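Local coordinates for protein GphF Dehydratase 1 (Archangium violaceum, PDB 6MBH) that probably dehydrates a polyketide intermediate as a dehydratase domain of the gephyronic acid polyketide synthase, here in a variant without isomerase activity, at residues A[72-77]-A[232-237]; A[246-251]-A[258-263]. All coordinates share one frame; numbering follows the deposited sequence.

Interaction 1: A[72-77]-A[232-237]; sequences DTLIVE and IELRAR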
# COMPACT_ATOMS: atom_id res chain seq x y z
N ASP A 72 -16.60 -7.37 10.07
CA ASP A 72 -15.80 -8.48 9.50
C ASP A 72 -14.44 -7.95 9.06
O ASP A 72 -14.38 -6.85 8.57
CB ASP A 72 -16.44 -9.08 8.26
CG ASP A 72 -17.66 -9.94 8.48
OD1 ASP A 72 -18.03 -10.18 9.62
OD2 ASP A 72 -18.22 -10.35 7.48
N THR A 73 -13.42 -8.79 9.16
CA THR A 73 -12.05 -8.44 8.73
C THR A 73 -11.94 -8.61 7.21
O THR A 73 -12.41 -9.61 6.73
CB THR A 73 -11.04 -9.33 9.45
OG1 THR A 73 -11.09 -9.05 10.85
CG2 THR A 73 -9.61 -9.13 8.99
N LEU A 74 -11.36 -7.64 6.52
CA LEU A 74 -11.10 -7.73 5.08
C LEU A 74 -9.72 -8.36 4.87
O LEU A 74 -8.77 -8.03 5.57
CB LEU A 74 -11.14 -6.35 4.43
CG LEU A 74 -12.41 -5.53 4.65
CD1 LEU A 74 -12.24 -4.15 3.99
CD2 LEU A 74 -13.67 -6.33 4.13
N ILE A 75 -9.61 -9.31 3.93
CA ILE A 75 -8.39 -10.08 3.80
C ILE A 75 -7.95 -10.03 2.34
O ILE A 75 -8.79 -10.17 1.44
CB ILE A 75 -8.60 -11.53 4.26
CG1 ILE A 75 -8.97 -11.59 5.76
CG2 ILE A 75 -7.37 -12.35 3.95
CD1 ILE A 75 -9.59 -12.85 6.18
N VAL A 76 -6.67 -9.70 2.09
CA VAL A 76 -6.06 -9.86 0.77
C VAL A 76 -4.95 -10.87 0.94
O VAL A 76 -4.15 -10.74 1.87
CB VAL A 76 -5.53 -8.52 0.20
CG1 VAL A 76 -5.00 -8.72 -1.22
CG2 VAL A 76 -6.64 -7.51 0.20
N GLU A 77 -4.94 -11.90 0.11
CA GLU A 77 -3.94 -12.95 0.25
C GLU A 77 -3.14 -13.10 -1.03
O GLU A 77 -3.64 -12.84 -2.14
CB GLU A 77 -4.56 -14.29 0.55
CG GLU A 77 -5.22 -14.40 1.91
CD GLU A 77 -5.82 -15.78 2.07
OE1 GLU A 77 -6.92 -16.04 1.54
OE2 GLU A 77 -5.15 -16.64 2.68
N ILE A 232 -2.80 -9.60 4.03
CA ILE A 232 -3.17 -8.36 4.71
C ILE A 232 -4.52 -8.61 5.35
O ILE A 232 -5.42 -9.12 4.68
CB ILE A 232 -3.26 -7.17 3.75
CG1 ILE A 232 -1.93 -6.87 3.14
CG2 ILE A 232 -3.70 -5.93 4.48
CD1 ILE A 232 -2.11 -6.01 1.82
N GLU A 233 -4.66 -8.32 6.64
CA GLU A 233 -5.97 -8.41 7.30
C GLU A 233 -6.29 -7.01 7.82
O GLU A 233 -5.46 -6.41 8.51
CB GLU A 233 -5.99 -9.41 8.49
CG GLU A 233 -5.80 -10.86 8.14
CD GLU A 233 -5.82 -11.80 9.35
OE1 GLU A 233 -5.95 -11.29 10.48
OE2 GLU A 233 -5.71 -13.04 9.16
N LEU A 234 -7.47 -6.47 7.48
CA LEU A 234 -7.88 -5.15 7.96
C LEU A 234 -9.10 -5.26 8.87
O LEU A 234 -10.15 -5.73 8.43
CB LEU A 234 -8.23 -4.24 6.80
CG LEU A 234 -8.55 -2.79 7.18
CD1 LEU A 234 -7.27 -2.05 7.68
CD2 LEU A 234 -9.09 -2.01 5.98
N ARG A 235 -8.95 -4.83 10.12
CA ARG A 235 -10.01 -4.98 11.15
C ARG A 235 -10.81 -3.70 11.39
O ARG A 235 -11.82 -3.81 12.05
CB ARG A 235 -9.40 -5.39 12.49
CG ARG A 235 -8.65 -6.70 12.42
CD ARG A 235 -8.11 -7.18 13.74
NE ARG A 235 -7.36 -8.38 13.48
CZ ARG A 235 -7.58 -9.56 14.03
NH1 ARG A 235 -8.38 -9.68 15.06
NH2 ARG A 235 -6.98 -10.62 13.54
N ALA A 236 -10.32 -2.56 10.95
CA ALA A 236 -11.03 -1.28 11.14
C ALA A 236 -10.80 -0.45 9.88
O ALA A 236 -9.72 -0.53 9.36
CB ALA A 236 -10.50 -0.59 12.35
N ARG A 237 -11.77 0.38 9.49
CA ARG A 237 -11.63 1.13 8.23
C ARG A 237 -11.54 2.64 8.43
O ARG A 237 -11.99 3.14 9.44
CB ARG A 237 -12.87 0.98 7.34
CG ARG A 237 -13.64 -0.31 7.52
CD ARG A 237 -12.93 -1.50 6.96
NE ARG A 237 -13.81 -2.65 7.03
CZ ARG A 237 -14.82 -2.87 6.23
NH1 ARG A 237 -15.53 -3.97 6.37
NH2 ARG A 237 -15.12 -1.98 5.30
O HOH W 1 -12.73 -4.44 8.83
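L74 and L234 face each other as a hydrogen-bonded antiparallel pair, L234 N donating to L74 O at 2.8 Å and L74 N donating to L234 O at 3.0 Å. V76 and I232 repeat the exchange two residues on, and between the two pairs I75 and E233 form a non-hydrogen-bonded pair whose side chains run side by side, CG1 of I75 4.0 Å from CG of E233. Beyond the L74-L234 pair the guanidinium of R237 lies across L74, whose CD1 sits 3.6 Å from R237 CZ, over the centre of one face. The bend at chi2 (-72°) helps to fold the arginine back to this place. There R237 NE donates to a water at 2.8 Å, and that water donates in turn to D72 O and L234 O, joining both segments where direct pairing ends. A salt bridge to E197 and a hydrogen bond to S63 secure NH2 of R237. Farther out, L59 of helix 52-65 touches L74 and V76, while L55 touches I232. Strand 73-81 thus meets strand 224-234 across the junction of two hot-dog folds, the double hot-dog architecture characteristic of polyketide synthase dehydratases.

Interaction 2: A[246-251]-A[258-263]; sequences LRLHPP and QTHTAD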
# COMPACT_ATOMS: atom_id res chain seq x y z
N LEU A 246 6.83 -3.18 13.64
CA LEU A 246 7.33 -3.84 12.42
C LEU A 246 8.56 -4.68 12.75
O LEU A 246 9.24 -4.37 13.64
CB LEU A 246 7.69 -2.79 11.37
CG LEU A 246 8.56 -1.66 11.87
CD1 LEU A 246 9.57 -1.25 10.83
CD2 LEU A 246 7.71 -0.47 12.29
N ARG A 247 8.78 -5.69 11.92
CA ARG A 247 9.93 -6.56 12.13
C ARG A 247 10.54 -6.89 10.77
O ARG A 247 9.84 -7.41 9.88
CB ARG A 247 9.55 -7.85 12.88
CG ARG A 247 10.69 -8.79 13.06
CD ARG A 247 10.21 -10.06 13.71
NE ARG A 247 9.96 -9.85 15.14
CZ ARG A 247 8.76 -9.70 15.71
NH1 ARG A 247 7.64 -9.74 14.99
NH2 ARG A 247 8.68 -9.51 17.02
N LEU A 248 11.82 -6.54 10.61
CA LEU A 248 12.54 -6.86 9.38
C LEU A 248 13.17 -8.24 9.53
O LEU A 248 13.79 -8.54 10.56
CB LEU A 248 13.61 -5.80 9.09
CG LEU A 248 14.49 -5.94 7.84
CD1 LEU A 248 13.61 -5.62 6.61
CD2 LEU A 248 15.61 -4.95 7.99
N HIS A 249 12.93 -9.11 8.54
CA HIS A 249 13.51 -10.45 8.65
C HIS A 249 15.02 -10.37 8.50
O HIS A 249 15.53 -9.46 7.86
CB HIS A 249 12.95 -11.38 7.57
CG HIS A 249 11.51 -11.74 7.76
ND1 HIS A 249 10.94 -12.82 7.12
CD2 HIS A 249 10.53 -11.15 8.48
CE1 HIS A 249 9.66 -12.89 7.45
NE2 HIS A 249 9.39 -11.89 8.28
N PRO A 250 15.78 -11.33 9.05
CA PRO A 250 17.25 -11.28 8.90
C PRO A 250 17.63 -11.28 7.43
O PRO A 250 17.15 -12.14 6.67
CB PRO A 250 17.73 -12.56 9.60
CG PRO A 250 16.64 -12.89 10.56
CD PRO A 250 15.33 -12.41 9.93
N PRO A 251 18.43 -10.31 6.99
CA PRO A 251 18.80 -10.22 5.57
C PRO A 251 19.87 -11.22 5.21
O PRO A 251 20.58 -11.75 6.07
CB PRO A 251 19.32 -8.79 5.42
CG PRO A 251 19.71 -8.37 6.75
CD PRO A 251 18.78 -9.08 7.72
N GLN A 258 19.57 -7.43 -2.49
CA GLN A 258 18.56 -7.19 -3.52
C GLN A 258 17.14 -7.25 -2.96
O GLN A 258 16.24 -6.63 -3.54
CB GLN A 258 18.68 -8.18 -4.69
CG GLN A 258 19.95 -8.00 -5.56
CD GLN A 258 20.15 -6.55 -5.99
OE1 GLN A 258 19.30 -5.94 -6.65
NE2 GLN A 258 21.30 -5.98 -5.61
N THR A 259 16.90 -7.99 -1.87
CA THR A 259 15.53 -8.13 -1.35
C THR A 259 15.52 -8.03 0.17
O THR A 259 16.55 -8.19 0.84
CB THR A 259 14.90 -9.47 -1.75
OG1 THR A 259 15.69 -10.53 -1.19
CG2 THR A 259 14.88 -9.61 -3.30
N HIS A 260 14.33 -7.73 0.70
CA HIS A 260 14.04 -7.82 2.13
C HIS A 260 12.63 -8.35 2.34
O HIS A 260 11.77 -8.28 1.45
CB HIS A 260 14.16 -6.43 2.79
CG HIS A 260 15.57 -6.02 3.08
ND1 HIS A 260 16.33 -6.62 4.06
CD2 HIS A 260 16.36 -5.08 2.50
CE1 HIS A 260 17.54 -6.07 4.07
NE2 HIS A 260 17.58 -5.13 3.13
N THR A 261 12.37 -8.85 3.55
CA THR A 261 11.02 -9.27 3.94
C THR A 261 10.70 -8.66 5.29
O THR A 261 11.56 -8.64 6.17
CB THR A 261 10.90 -10.82 4.07
OG1 THR A 261 11.48 -11.47 2.91
CG2 THR A 261 9.45 -11.29 4.27
N ALA A 262 9.43 -8.29 5.49
CA ALA A 262 9.07 -7.70 6.78
C ALA A 262 7.64 -8.08 7.14
O ALA A 262 6.84 -8.45 6.29
CB ALA A 262 9.21 -6.18 6.70
N ASP A 263 7.32 -7.98 8.44
CA ASP A 263 5.94 -8.15 8.94
C ASP A 263 5.57 -6.89 9.70
O ASP A 263 6.43 -6.29 10.33
CB ASP A 263 5.82 -9.34 9.90
CG ASP A 263 6.36 -10.63 9.33
OD1 ASP A 263 5.85 -11.08 8.28
OD2 ASP A 263 7.30 -11.20 9.94
O HOH W 2 14.91 -8.92 5.11
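A beta-hairpin pairing near its turn, partly buried, joins the end of strand 241-248 to the start of strand 259-267. R247 and D263 form a hydrogen-bonded antiparallel pair, R247 N reaching D263 O at 2.9 Å, and L248 stands opposite A262 in the non-hydrogen-bonded site that follows. H249 has left the strand, yet its N still donates to T261 O at 2.8 Å. Its imidazole lies over T261: CG2 of the threonine is 3.8 Å from the ring centroid, a CH-pi contact over one face, displaced toward the rim. With T261 OG1 beside the backbone N (chi1 -48°), the methyl is left trans to that nitrogen and lies over the ring, while OG1 bonds to Q281. In the double hot-dog fold expected of this family, the hairpin packs against helix 200-214, where A262 touches V210. H249 NE2 donates, nearly within its ring plane, to D263 OD2 at 2.8 Å, approaching from above a carboxylate turned 55° from the imidazole. The other oxygen, OD1, accepts from A279 N, so each carboxylate oxygen has a donor. Were H249 replaced by an alanine, D263 OD2 would probably lose this donor and the T261 methyl the ring that covers it. Nearer the turn, P251 CB comes within 3.5 Å of H260 CE1. A water links H260 ND1 with H249 O and T261 N, while E218 bonds to H260 NE2.

How the interactions relate
From the N terminus, the chain enters interaction 1 at 72-77 and returns to it at 232-237, closing a long loop of 154 intervening residues that contains both helices and strands. Interaction 2 opens only afterwards: strand 241-248 follows strand 224-234 directly, and six residues separate its segments, within the loop that returns the chain to 258-263. The two contacts are therefore in series, neither nested nor crossed. They illustrate two scales of antiparallel pairing, one joining the two family regions far apart in sequence, the other local to the second. Their centres are about 22 Å apart, and strand 273-284 lies between strands 224-234 and 259-267 and pairs with both.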